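Local coordinates for protein 1-deoxy-D-xylulose 5-phosphate reductoisomerase (Zymomonas mobilis, PDB 1R0K) that catalyses the NADPH-dependent rearrangement and reduction of 1-deoxy-D-xylulose 5-phosphate to 2-C-methyl-D-erythritol 4-phosphate, a step of isoprenoid biosynthesis that requires a divalent metal ion, at residues B[63-68]-B[79-84]; B[168-173]-B[249-254]; B[319-324]-B[356-361]; B[118-123]-B[142-147]. All coordinates share one frame; numbering follows the deposited sequence.

Overall arrangement
No two of the four contacts touch. Contacts 1 and 4 belong to one parallel sheet of the Rossmann-like NADPH-binding part: contact 1 lies at its outermost strand 78-81 and contact 4 at the other outermost strand, 145-148, with centres about 26 Å apart. Contact 2, in the mixed sheet that meets the second subunit, is centred about 23 Å from contact 4 and about 46 Å from contact 1, across the middle of the chain. Contact 3 joins the start of helix 321-337 to a loop, about 26 Å from contact 4 between centres. Contact 4 comes closest to the predicted metal site: the side chain of Leu122 is about 7 Å from that of Asp150, a predicted manganese ligand.

Contact 1: B[63-68]-B[79-84]; sequences SLYNDL and AAAGAD
Tyr65 and Leu68, on the first turn of helix 65-72, rest on Ala79, Ala80 and Ala81 of the strand that follows, closing the beta-alpha-beta unit of strand 56-59, helix 65-72 and strand 78-81 in the Rossmann-like sheet. The contact is chiefly apolar. Tyr65 holds CG anti to the backbone N (chi1 -178°), which sets CG close to the methyl of Ala81. From there Tyr65 CD1 lies 3.5 Å from Ala81 CB, and Tyr65 CB is almost as near to the same methyl. Further out, Tyr65 CE1 meets Ala80 CA at 3.6 Å. An alanine in place of Tyr65 would keep CB near Ala81 but would probably open a gap beside Ala79 and Ala80, where the ring had lain, and thin the packing on Ala81. Leu68 points toward the strand and sets CG 4.2 Å from Ala79 CB; it also packs on Ile59 of the neighbouring strand and on Val42 and Leu45 of helix 42-51. Polar groups enter by proximity alone. Ala79 O sits at the edge of the tyrosine ring, near its plane, 3.5 Å from Tyr65 OH. On the leucine, the methyl CD2 of Leu68 approaches Ala80 O to 3.4 Å.

Contact 2: B[168-173]-B[249-254]; sequences VRRIII and MVEYLD
Glu251 stands between two arginines of the adjacent strand and gives one carboxylate oxygen to each. Its side chain runs extended, with CG anti to the backbone N (chi1 -172°). Arg170 approaches side-on: NE and NH2 both bond to Glu251 OE1, NE at 2.7 Å from above the carboxylate plane and NH2 nearly in line with the C-O bond. Arg169 takes the other oxygen, NH1 bonding to Glu251 OE2 at 2.9 Å in its own guanidinium plane. Each guanidinium stands steeply against the carboxylate, at 82° for Arg169 and 80° for Arg170. Ile172 CD1 covers the centre of one face of the Arg170 guanidinium and also meets Met249 CE at 4.0 Å. In the backbone, the antiparallel strands carry a classic beta bulge: Arg169 N bonds to Glu251 O at 2.8 Å, whereas the bond from Arg170 N to that oxygen is weak. The second subunit adds Ser286 to Glu251 OE2, Leu287 O to Arg170 NH2 and Glu281 to Arg169, while Glu237 of the same chain pairs with Arg170. An alanine in place of Glu251 would probably leave two neighbouring positive charges without the carboxylate between them. The buried carboxylate is therefore likely to stay ionised, and the charge network ties the bulged strand pair to the dimer interface.

Contact 3: B[319-324]-B[356-361]; sequences GARPAV and HYTPAT
Ala320, just before helix 321-337, and Val324 in its first turn pack against Pro359 in the loop that links helices 345-356 and 365-385, within the helical C-terminal part. With CG1 of Val324 anti to the backbone N (chi1 173°), the other methyl, CG2, lies anti to the carbonyl carbon and touches two partners, 3.8 Å from Tyr357 CD2 and 4.0 Å from Pro359 CD. Within the loop, Pro359 CD lies over the centre of one face of the Tyr357 ring, so proline and tyrosine present a joined apolar surface to the valine. Ala320 points toward the loop and lays CB 3.6 Å from Pro359 CG; Ile371 of helix 365-385 packs on both Ala320 and Val324. The chain of Arg321 bends at chi2 (64°), and its guanidinium crosses Thr358 with one face turned to the methyl, offset toward the rim, Thr358 CG2 being 3.3 Å from Arg321 NH2. The polar link is a water that accepts from Ala320 N at 2.9 Å and donates to Pro359 O, with a weak bond from Arg321 NH1. At the far end, where Gly319 has a positive phi, Thr361 OG1 lies 3.3 Å from Gly319 CA.

Contact 4: B[118-123]-B[142-147]; sequences KTVALA and HGTTLL
Thr119 and Thr145 lie side by side across the strand pair, pointing the same way, with Thr119 OG1 3.7 Å from Thr145 CB. Two residues on, the methyl CG2 of Thr119 reaches Leu147 CD1 at 3.6 Å. Val120 and Leu146 lie on the other face, and Leu122 points toward the partner strand. Leu146 holds CG anti to the backbone N (chi1 -172°), and its CD1 lies 3.9 Å from Leu122 CB and 4.2 Å from Val120 CB. Thr144 turns its methyl CG2 to Val120 CG2, and its hydroxyl bonds to Ile114 O of helix 107-115. A ladder of four bonds between parallel strands sets the register of this pair, the last in the seven-stranded Rossmann-like sheet. Thr145 N gives to Lys118 O at 2.8 Å, Val120 N to Thr145 O, Leu147 N to Val120 O at 2.9 Å, and Leu122 N to Leu147 O. Beyond the pair, Trp276 packs on Thr145 and Leu147, and Thr273 of helix 267-275 on Leu147 and Ala121. Strand 96-99 flanks the other side of 119-122, with Trp96 against Thr119 and Ala121. Strand 119-122 runs on toward Asn124, a predicted NADPH-binding residue whose side chain is about 4 Å from that of Leu122.

Contact 1: B[63-68]-B[79-84]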
loop_
_atom_site.group_PDB
_atom_site.type_symbol
_atom_site.label_atom_id
_atom_site.label_comp_id
_atom_site.label_asym_id
_atom_site.label_seq_id
_atom_site.Cartn_x
_atom_site.Cartn_y
_atom_site.Cartn_z
ATOM N N SER B 63 5.107 44.198 -12.516
ATOM C CA SER B 63 6.104 44.804 -13.393
ATOM C C SER B 63 6.195 44.102 -14.743
ATOM O O SER B 63 6.690 44.671 -15.714
ATOM C CB SER B 63 7.482 44.769 -12.722
ATOM O OG SER B 63 7.416 45.204 -11.371
ATOM N N LEU B 64 5.715 42.865 -14.806
ATOM C CA LEU B 64 5.787 42.098 -16.043
ATOM C C LEU B 64 4.480 42.030 -16.824
ATOM O O LEU B 64 4.395 41.316 -17.822
ATOM C CB LEU B 64 6.271 40.673 -15.739
ATOM C CG LEU B 64 7.609 40.540 -15.000
ATOM C CD1 LEU B 64 7.920 39.070 -14.765
ATOM C CD2 LEU B 64 8.721 41.193 -15.813
ATOM N N TYR B 65 3.470 42.776 -16.391
ATOM C CA TYR B 65 2.181 42.746 -17.078
ATOM C C TYR B 65 2.265 43.040 -18.572
ATOM O O TYR B 65 1.622 42.364 -19.373
ATOM C CB TYR B 65 1.196 43.720 -16.429
ATOM C CG TYR B 65 -0.170 43.699 -17.081
ATOM C CD1 TYR B 65 -0.923 42.525 -17.130
ATOM C CD2 TYR B 65 -0.706 44.848 -17.659
ATOM C CE1 TYR B 65 -2.178 42.497 -17.739
ATOM C CE2 TYR B 65 -1.962 44.830 -18.270
ATOM C CZ TYR B 65 -2.691 43.653 -18.306
ATOM O OH TYR B 65 -3.932 43.638 -18.905
ATOM N N ASN B 66 3.048 44.048 -18.948
ATOM C CA ASN B 66 3.191 44.410 -20.357
ATOM C C ASN B 66 3.776 43.277 -21.188
ATOM O O ASN B 66 3.274 42.972 -22.270
ATOM C CB ASN B 66 4.064 45.660 -20.512
ATOM C CG ASN B 66 3.349 46.927 -20.085
ATOM O OD1 ASN B 66 2.226 47.190 -20.510
ATOM N ND2 ASN B 66 4.003 47.722 -19.246
ATOM N N ASP B 67 4.838 42.657 -20.688
ATOM C CA ASP B 67 5.465 41.560 -21.412
ATOM C C ASP B 67 4.453 40.449 -21.666
ATOM O O ASP B 67 4.408 39.877 -22.756
ATOM C CB ASP B 67 6.662 41.005 -20.631
ATOM C CG ASP B 67 7.756 42.040 -20.427
ATOM O OD1 ASP B 67 7.864 42.967 -21.256
ATOM O OD2 ASP B 67 8.520 41.918 -19.444
ATOM N N LEU B 68 3.629 40.155 -20.665
ATOM C CA LEU B 68 2.626 39.105 -20.805
ATOM C C LEU B 68 1.598 39.434 -21.885
ATOM O O LEU B 68 1.308 38.602 -22.746
ATOM C CB LEU B 68 1.909 38.860 -19.469
ATOM C CG LEU B 68 0.849 37.749 -19.469
ATOM C CD1 LEU B 68 1.464 36.452 -19.987
ATOM C CD2 LEU B 68 0.298 37.552 -18.063
ATOM N N ALA B 79 -5.062 38.336 -20.305
ATOM C CA ALA B 79 -3.832 38.637 -19.584
ATOM C C ALA B 79 -4.128 39.411 -18.305
ATOM O O ALA B 79 -4.957 40.320 -18.296
ATOM C CB ALA B 79 -2.896 39.437 -20.470
ATOM N N ALA B 80 -3.455 39.040 -17.222
ATOM C CA ALA B 80 -3.640 39.716 -15.943
ATOM C C ALA B 80 -2.338 39.658 -15.162
ATOM O O ALA B 80 -1.438 38.887 -15.499
ATOM C CB ALA B 80 -4.769 39.059 -15.153
ATOM N N ALA B 81 -2.231 40.481 -14.125
ATOM C CA ALA B 81 -1.019 40.511 -13.313
ATOM C C ALA B 81 -1.294 41.048 -11.916
ATOM O O ALA B 81 -2.313 41.696 -11.679
ATOM C CB ALA B 81 0.043 41.372 -14.000
ATOM N N GLY B 82 -0.378 40.773 -10.991
ATOM C CA GLY B 82 -0.538 41.253 -9.629
ATOM C C GLY B 82 -1.095 40.219 -8.673
ATOM O O GLY B 82 -1.704 39.234 -9.095
ATOM N N ALA B 83 -0.896 40.458 -7.380
ATOM C CA ALA B 83 -1.362 39.554 -6.336
ATOM C C ALA B 83 -2.869 39.310 -6.368
ATOM O O ALA B 83 -3.321 38.161 -6.278
ATOM C CB ALA B 83 -0.954 40.089 -4.965
ATOM N N ASP B 84 -3.654 40.377 -6.489
ATOM C CA ASP B 84 -5.106 40.215 -6.514
ATOM C C ASP B 84 -5.549 39.354 -7.696
ATOM O O ASP B 84 -6.472 38.550 -7.578
ATOM C CB ASP B 84 -5.812 41.575 -6.585
ATOM C CG ASP B 84 -5.522 42.451 -5.380
ATOM O OD1 ASP B 84 -5.387 41.908 -4.262
ATOM O OD2 ASP B 84 -5.443 43.688 -5.550
#

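Contact 2: B[168-173]-B[249-254]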
loop_
_atom_site.group_PDB
_atom_site.type_symbol
_atom_site.label_atom_id
_atom_site.label_comp_id
_atom_site.label_asym_id
_atom_site.label_seq_id
_atom_site.Cartn_x
_atom_site.Cartn_y
_atom_site.Cartn_z
ATOM N N VAL B 168 -6.229 3.633 11.966
ATOM C CA VAL B 168 -4.792 3.864 11.921
ATOM C C VAL B 168 -4.095 3.630 13.262
ATOM O O VAL B 168 -4.507 4.172 14.287
ATOM C CB VAL B 168 -4.463 5.318 11.471
ATOM C CG1 VAL B 168 -2.952 5.571 11.572
ATOM C CG2 VAL B 168 -4.936 5.544 10.049
ATOM N N ARG B 169 -3.042 2.818 13.245
ATOM C CA ARG B 169 -2.253 2.572 14.445
ATOM C C ARG B 169 -1.083 3.549 14.406
ATOM O O ARG B 169 -0.725 4.150 15.418
ATOM C CB ARG B 169 -1.715 1.143 14.480
ATOM C CG ARG B 169 -0.694 0.912 15.594
ATOM C CD ARG B 169 -0.427 -0.562 15.779
ATOM N NE ARG B 169 -1.602 -1.239 16.320
ATOM C CZ ARG B 169 -1.991 -2.456 15.960
ATOM N NH1 ARG B 169 -1.300 -3.131 15.051
ATOM N NH2 ARG B 169 -3.064 -3.001 16.520
ATOM N N ARG B 170 -0.485 3.703 13.230
ATOM C CA ARG B 170 0.629 4.630 13.073
ATOM C C ARG B 170 0.842 5.019 11.615
ATOM O O ARG B 170 0.503 4.270 10.702
ATOM C CB ARG B 170 1.931 4.029 13.626
ATOM C CG ARG B 170 2.392 2.761 12.929
ATOM C CD ARG B 170 3.861 2.403 13.241
ATOM N NE ARG B 170 4.152 1.050 12.778
ATOM C CZ ARG B 170 5.364 0.513 12.657
ATOM N NH1 ARG B 170 6.456 1.203 12.957
ATOM N NH2 ARG B 170 5.475 -0.737 12.236
ATOM N N ILE B 171 1.373 6.221 11.412
ATOM C CA ILE B 171 1.697 6.716 10.081
ATOM C C ILE B 171 3.214 6.875 10.100
ATOM O O ILE B 171 3.772 7.547 10.972
ATOM C CB ILE B 171 1.039 8.085 9.781
ATOM C CG1 ILE B 171 -0.463 7.898 9.544
ATOM C CG2 ILE B 171 1.707 8.735 8.571
ATOM C CD1 ILE B 171 -1.195 9.172 9.156
ATOM N N ILE B 172 3.874 6.237 9.144
ATOM C CA ILE B 172 5.322 6.287 9.059
ATOM C C ILE B 172 5.747 7.194 7.918
ATOM O O ILE B 172 5.498 6.895 6.753
ATOM C CB ILE B 172 5.907 4.890 8.807
ATOM C CG1 ILE B 172 5.379 3.908 9.853
ATOM C CG2 ILE B 172 7.431 4.948 8.838
ATOM C CD1 ILE B 172 5.740 2.468 9.554
ATOM N N ILE B 173 6.361 8.317 8.260
ATOM C CA ILE B 173 6.842 9.233 7.248
ATOM C C ILE B 173 8.282 8.818 6.980
ATOM O O ILE B 173 9.138 8.911 7.858
ATOM C CB ILE B 173 6.820 10.690 7.738
ATOM C CG1 ILE B 173 5.409 11.072 8.181
ATOM C CG2 ILE B 173 7.297 11.617 6.626
ATOM C CD1 ILE B 173 5.316 12.473 8.753
ATOM N N MET B 249 4.191 5.176 4.773
ATOM C CA MET B 249 3.317 4.051 5.065
ATOM C C MET B 249 2.280 4.324 6.145
ATOM O O MET B 249 2.393 5.284 6.915
ATOM C CB MET B 249 4.172 2.856 5.494
ATOM C CG MET B 249 5.395 2.615 4.624
ATOM S SD MET B 249 6.397 1.214 5.200
ATOM C CE MET B 249 7.686 2.058 6.091
ATOM N N VAL B 250 1.275 3.452 6.196
ATOM C CA VAL B 250 0.214 3.550 7.192
ATOM C C VAL B 250 -0.072 2.157 7.743
ATOM O O VAL B 250 -0.366 1.231 6.979
ATOM C CB VAL B 250 -1.106 4.095 6.587
ATOM C CG1 VAL B 250 -2.188 4.118 7.656
ATOM C CG2 VAL B 250 -0.901 5.490 6.019
ATOM N N GLU B 251 0.026 1.994 9.059
ATOM C CA GLU B 251 -0.271 0.695 9.650
ATOM C C GLU B 251 -1.676 0.721 10.228
ATOM O O GLU B 251 -2.077 1.689 10.879
ATOM C CB GLU B 251 0.712 0.326 10.765
ATOM C CG GLU B 251 0.515 -1.117 11.251
ATOM C CD GLU B 251 1.400 -1.483 12.423
ATOM O OE1 GLU B 251 2.595 -1.133 12.405
ATOM O OE2 GLU B 251 0.898 -2.139 13.361
ATOM N N TYR B 252 -2.408 -0.361 9.988
ATOM C CA TYR B 252 -3.774 -0.502 10.463
ATOM C C TYR B 252 -3.807 -1.340 11.738
ATOM O O TYR B 252 -2.837 -2.029 12.061
ATOM C CB TYR B 252 -4.632 -1.155 9.373
ATOM C CG TYR B 252 -4.859 -0.261 8.169
ATOM C CD1 TYR B 252 -3.791 0.190 7.385
ATOM C CD2 TYR B 252 -6.140 0.174 7.845
ATOM C CE1 TYR B 252 -4.005 1.058 6.309
ATOM C CE2 TYR B 252 -6.364 1.039 6.777
ATOM C CZ TYR B 252 -5.300 1.478 6.016
ATOM O OH TYR B 252 -5.545 2.345 4.978
ATOM N N LEU B 253 -4.932 -1.265 12.446
ATOM C CA LEU B 253 -5.160 -1.981 13.702
ATOM C C LEU B 253 -4.948 -3.484 13.617
ATOM O O LEU B 253 -4.696 -4.130 14.640
ATOM C CB LEU B 253 -6.590 -1.725 14.211
ATOM C CG LEU B 253 -7.073 -0.282 14.392
ATOM C CD1 LEU B 253 -8.466 -0.290 15.029
ATOM C CD2 LEU B 253 -6.099 0.492 15.264
ATOM N N ASP B 254 -5.060 -4.051 12.418
ATOM C CA ASP B 254 -4.868 -5.484 12.269
ATOM C C ASP B 254 -3.413 -5.876 12.033
ATOM O O ASP B 254 -3.098 -7.054 11.889
ATOM C CB ASP B 254 -5.770 -6.058 11.159
ATOM C CG ASP B 254 -5.542 -5.417 9.803
ATOM O OD1 ASP B 254 -4.444 -4.876 9.562
ATOM O OD2 ASP B 254 -6.468 -5.476 8.966
#

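Contact 3: B[319-324]-B[356-361]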
loop_
_atom_site.group_PDB
_atom_site.type_symbol
_atom_site.label_atom_id
_atom_site.label_comp_id
_atom_site.label_asym_id
_atom_site.label_seq_id
_atom_site.Cartn_x
_atom_site.Cartn_y
_atom_site.Cartn_z
ATOM N N GLY B 319 -1.255 26.318 17.931
ATOM C CA GLY B 319 -1.337 27.759 17.804
ATOM C C GLY B 319 -0.466 28.297 16.683
ATOM O O GLY B 319 -0.435 27.749 15.581
ATOM N N ALA B 320 0.256 29.373 16.970
ATOM C CA ALA B 320 1.115 29.999 15.976
ATOM C C ALA B 320 2.532 29.434 15.923
ATOM O O ALA B 320 3.345 29.878 15.112
ATOM C CB ALA B 320 1.171 31.500 16.232
ATOM N N ARG B 321 2.832 28.461 16.779
ATOM C CA ARG B 321 4.174 27.878 16.820
ATOM C C ARG B 321 4.718 27.417 15.467
ATOM O O ARG B 321 5.823 27.791 15.077
ATOM C CB ARG B 321 4.224 26.718 17.820
ATOM C CG ARG B 321 4.765 27.097 19.199
ATOM C CD ARG B 321 3.874 28.098 19.921
ATOM N NE ARG B 321 4.274 28.274 21.318
ATOM C CZ ARG B 321 3.594 28.991 22.210
ATOM N NH1 ARG B 321 2.472 29.608 21.857
ATOM N NH2 ARG B 321 4.026 29.086 23.462
ATOM N N PRO B 322 3.958 26.590 14.735
ATOM C CA PRO B 322 4.449 26.131 13.431
ATOM C C PRO B 322 4.789 27.290 12.487
ATOM O O PRO B 322 5.810 27.261 11.806
ATOM C CB PRO B 322 3.296 25.271 12.921
ATOM C CG PRO B 322 2.748 24.678 14.202
ATOM C CD PRO B 322 2.710 25.894 15.100
ATOM N N ALA B 323 3.937 28.311 12.448
ATOM C CA ALA B 323 4.194 29.456 11.584
ATOM C C ALA B 323 5.470 30.166 12.034
ATOM O O ALA B 323 6.286 30.585 11.208
ATOM C CB ALA B 323 3.006 30.428 11.620
ATOM N N VAL B 324 5.638 30.303 13.345
ATOM C CA VAL B 324 6.819 30.967 13.890
ATOM C C VAL B 324 8.062 30.169 13.544
ATOM O O VAL B 324 9.076 30.730 13.139
ATOM C CB VAL B 324 6.724 31.115 15.430
ATOM C CG1 VAL B 324 8.029 31.660 15.991
ATOM C CG2 VAL B 324 5.568 32.039 15.786
ATOM N N HIS B 356 11.059 32.886 22.460
ATOM C CA HIS B 356 10.883 34.322 22.669
ATOM C C HIS B 356 9.608 34.947 22.100
ATOM O O HIS B 356 9.038 35.857 22.706
ATOM C CB HIS B 356 12.113 35.053 22.113
ATOM C CG HIS B 356 12.138 36.521 22.409
ATOM N ND1 HIS B 356 11.277 37.418 21.811
ATOM C CD2 HIS B 356 12.930 37.250 23.230
ATOM C CE1 HIS B 356 11.539 38.636 22.252
ATOM N NE2 HIS B 356 12.537 38.561 23.114
ATOM N N TYR B 357 9.161 34.469 20.943
ATOM C CA TYR B 357 7.970 35.020 20.307
ATOM C C TYR B 357 6.840 34.002 20.283
ATOM O O TYR B 357 6.880 33.025 19.539
ATOM C CB TYR B 357 8.307 35.474 18.885
ATOM C CG TYR B 357 7.132 36.052 18.130
ATOM C CD1 TYR B 357 6.400 37.121 18.647
ATOM C CD2 TYR B 357 6.750 35.528 16.894
ATOM C CE1 TYR B 357 5.311 37.653 17.948
ATOM C CE2 TYR B 357 5.673 36.056 16.189
ATOM C CZ TYR B 357 4.959 37.116 16.721
ATOM O OH TYR B 357 3.903 37.642 16.016
ATOM N N THR B 358 5.820 34.248 21.096
ATOM C CA THR B 358 4.687 33.339 21.199
ATOM C C THR B 358 3.347 34.053 21.039
ATOM O O THR B 358 2.605 34.221 22.003
ATOM C CB THR B 358 4.717 32.631 22.555
ATOM O OG1 THR B 358 4.801 33.613 23.594
ATOM C CG2 THR B 358 5.925 31.703 22.647
ATOM N N PRO B 359 3.014 34.469 19.807
ATOM C CA PRO B 359 1.757 35.168 19.523
ATOM C C PRO B 359 0.525 34.268 19.660
ATOM O O PRO B 359 0.644 33.055 19.836
ATOM C CB PRO B 359 1.960 35.654 18.095
ATOM C CG PRO B 359 2.744 34.527 17.492
ATOM C CD PRO B 359 3.772 34.232 18.564
ATOM N N ALA B 360 -0.656 34.872 19.576
ATOM C CA ALA B 360 -1.902 34.124 19.690
ATOM C C ALA B 360 -2.169 33.314 18.427
ATOM O O ALA B 360 -1.607 33.594 17.368
ATOM C CB ALA B 360 -3.060 35.087 19.951
ATOM N N THR B 361 -3.026 32.305 18.544
ATOM C CA THR B 361 -3.378 31.466 17.407
ATOM C C THR B 361 -3.972 32.333 16.299
ATOM O O THR B 361 -4.807 33.196 16.559
ATOM C CB THR B 361 -4.422 30.404 17.798
ATOM O OG1 THR B 361 -3.911 29.602 18.867
ATOM C CG2 THR B 361 -4.738 29.507 16.612
HETATM O O HOH W 1 -0.017 30.260 19.709
#

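Contact 4: B[118-123]-B[142-147]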
loop_
_atom_site.group_PDB
_atom_site.type_symbol
_atom_site.label_atom_id
_atom_site.label_comp_id
_atom_site.label_asym_id
_atom_site.label_seq_id
_atom_site.Cartn_x
_atom_site.Cartn_y
_atom_site.Cartn_z
ATOM N N LYS B 118 -14.465 22.956 -4.554
ATOM C CA LYS B 118 -14.289 21.865 -5.507
ATOM C C LYS B 118 -13.075 21.025 -5.133
ATOM O O LYS B 118 -12.903 20.670 -3.964
ATOM C CB LYS B 118 -14.162 22.414 -6.931
ATOM C CG LYS B 118 -15.361 23.243 -7.361
ATOM C CD LYS B 118 -16.649 22.484 -7.101
ATOM C CE LYS B 118 -17.864 23.377 -7.277
ATOM N NZ LYS B 118 -19.125 22.633 -6.980
ATOM N N THR B 119 -12.233 20.698 -6.108
ATOM C CA THR B 119 -11.052 19.889 -5.819
ATOM C C THR B 119 -9.776 20.715 -5.890
ATOM O O THR B 119 -9.542 21.449 -6.853
ATOM C CB THR B 119 -10.942 18.683 -6.786
ATOM O OG1 THR B 119 -12.120 17.879 -6.670
ATOM C CG2 THR B 119 -9.734 17.815 -6.440
ATOM N N VAL B 120 -8.960 20.601 -4.848
ATOM C CA VAL B 120 -7.703 21.328 -4.779
ATOM C C VAL B 120 -6.540 20.382 -4.522
ATOM O O VAL B 120 -6.497 19.704 -3.492
ATOM C CB VAL B 120 -7.723 22.381 -3.650
ATOM C CG1 VAL B 120 -6.407 23.152 -3.623
ATOM C CG2 VAL B 120 -8.897 23.333 -3.848
ATOM N N ALA B 121 -5.616 20.314 -5.473
ATOM C CA ALA B 121 -4.420 19.485 -5.317
ATOM C C ALA B 121 -3.441 20.462 -4.665
ATOM O O ALA B 121 -3.041 21.457 -5.275
ATOM C CB ALA B 121 -3.904 19.015 -6.694
ATOM N N LEU B 122 -3.068 20.185 -3.419
ATOM C CA LEU B 122 -2.202 21.082 -2.661
ATOM C C LEU B 122 -0.713 20.775 -2.654
ATOM O O LEU B 122 -0.284 19.730 -2.172
ATOM C CB LEU B 122 -2.697 21.164 -1.214
ATOM C CG LEU B 122 -1.915 22.071 -0.251
ATOM C CD1 LEU B 122 -1.935 23.503 -0.762
ATOM C CD2 LEU B 122 -2.535 21.998 1.142
ATOM N N ALA B 123 0.067 21.715 -3.185
ATOM C CA ALA B 123 1.518 21.599 -3.237
ATOM C C ALA B 123 2.148 22.670 -2.334
ATOM O O ALA B 123 3.194 22.440 -1.726
ATOM C CB ALA B 123 2.002 21.762 -4.673
ATOM N N HIS B 142 -16.415 24.315 3.333
ATOM C CA HIS B 142 -16.885 24.285 1.952
ATOM C C HIS B 142 -16.938 22.923 1.276
ATOM O O HIS B 142 -17.162 22.841 0.072
ATOM C CB HIS B 142 -16.066 25.262 1.102
ATOM C CG HIS B 142 -16.130 26.678 1.586
ATOM N ND1 HIS B 142 -15.190 27.219 2.437
ATOM C CD2 HIS B 142 -17.045 27.653 1.371
ATOM C CE1 HIS B 142 -15.523 28.465 2.724
ATOM N NE2 HIS B 142 -16.645 28.752 2.090
ATOM N N GLY B 143 -16.760 21.859 2.052
ATOM C CA GLY B 143 -16.817 20.516 1.497
ATOM C C GLY B 143 -15.804 20.307 0.390
ATOM O O GLY B 143 -16.039 19.559 -0.561
ATOM N N THR B 144 -14.664 20.972 0.528
ATOM C CA THR B 144 -13.595 20.894 -0.452
ATOM C C THR B 144 -12.908 19.533 -0.451
ATOM O O THR B 144 -12.741 18.904 0.595
ATOM C CB THR B 144 -12.520 21.955 -0.159
ATOM O OG1 THR B 144 -13.147 23.228 0.016
ATOM C CG2 THR B 144 -11.509 22.040 -1.301
ATOM N N THR B 145 -12.511 19.079 -1.634
ATOM C CA THR B 145 -11.781 17.831 -1.744
ATOM C C THR B 145 -10.319 18.257 -1.785
ATOM O O THR B 145 -9.859 18.811 -2.785
ATOM C CB THR B 145 -12.116 17.075 -3.035
ATOM O OG1 THR B 145 -13.494 16.687 -3.014
ATOM C CG2 THR B 145 -11.241 15.826 -3.159
ATOM N N LEU B 146 -9.598 18.018 -0.693
ATOM C CA LEU B 146 -8.190 18.402 -0.617
ATOM C C LEU B 146 -7.273 17.201 -0.858
ATOM O O LEU B 146 -7.320 16.217 -0.118
ATOM C CB LEU B 146 -7.895 19.013 0.757
ATOM C CG LEU B 146 -6.508 19.625 0.917
ATOM C CD1 LEU B 146 -6.415 20.880 0.067
ATOM C CD2 LEU B 146 -6.256 19.947 2.387
ATOM N N LEU B 147 -6.441 17.285 -1.892
ATOM C CA LEU B 147 -5.535 16.195 -2.223
ATOM C C LEU B 147 -4.087 16.668 -2.149
ATOM O O LEU B 147 -3.672 17.539 -2.910
ATOM C CB LEU B 147 -5.848 15.676 -3.630
ATOM C CG LEU B 147 -7.319 15.304 -3.856
ATOM C CD1 LEU B 147 -7.589 15.090 -5.347
ATOM C CD2 LEU B 147 -7.659 14.051 -3.048
#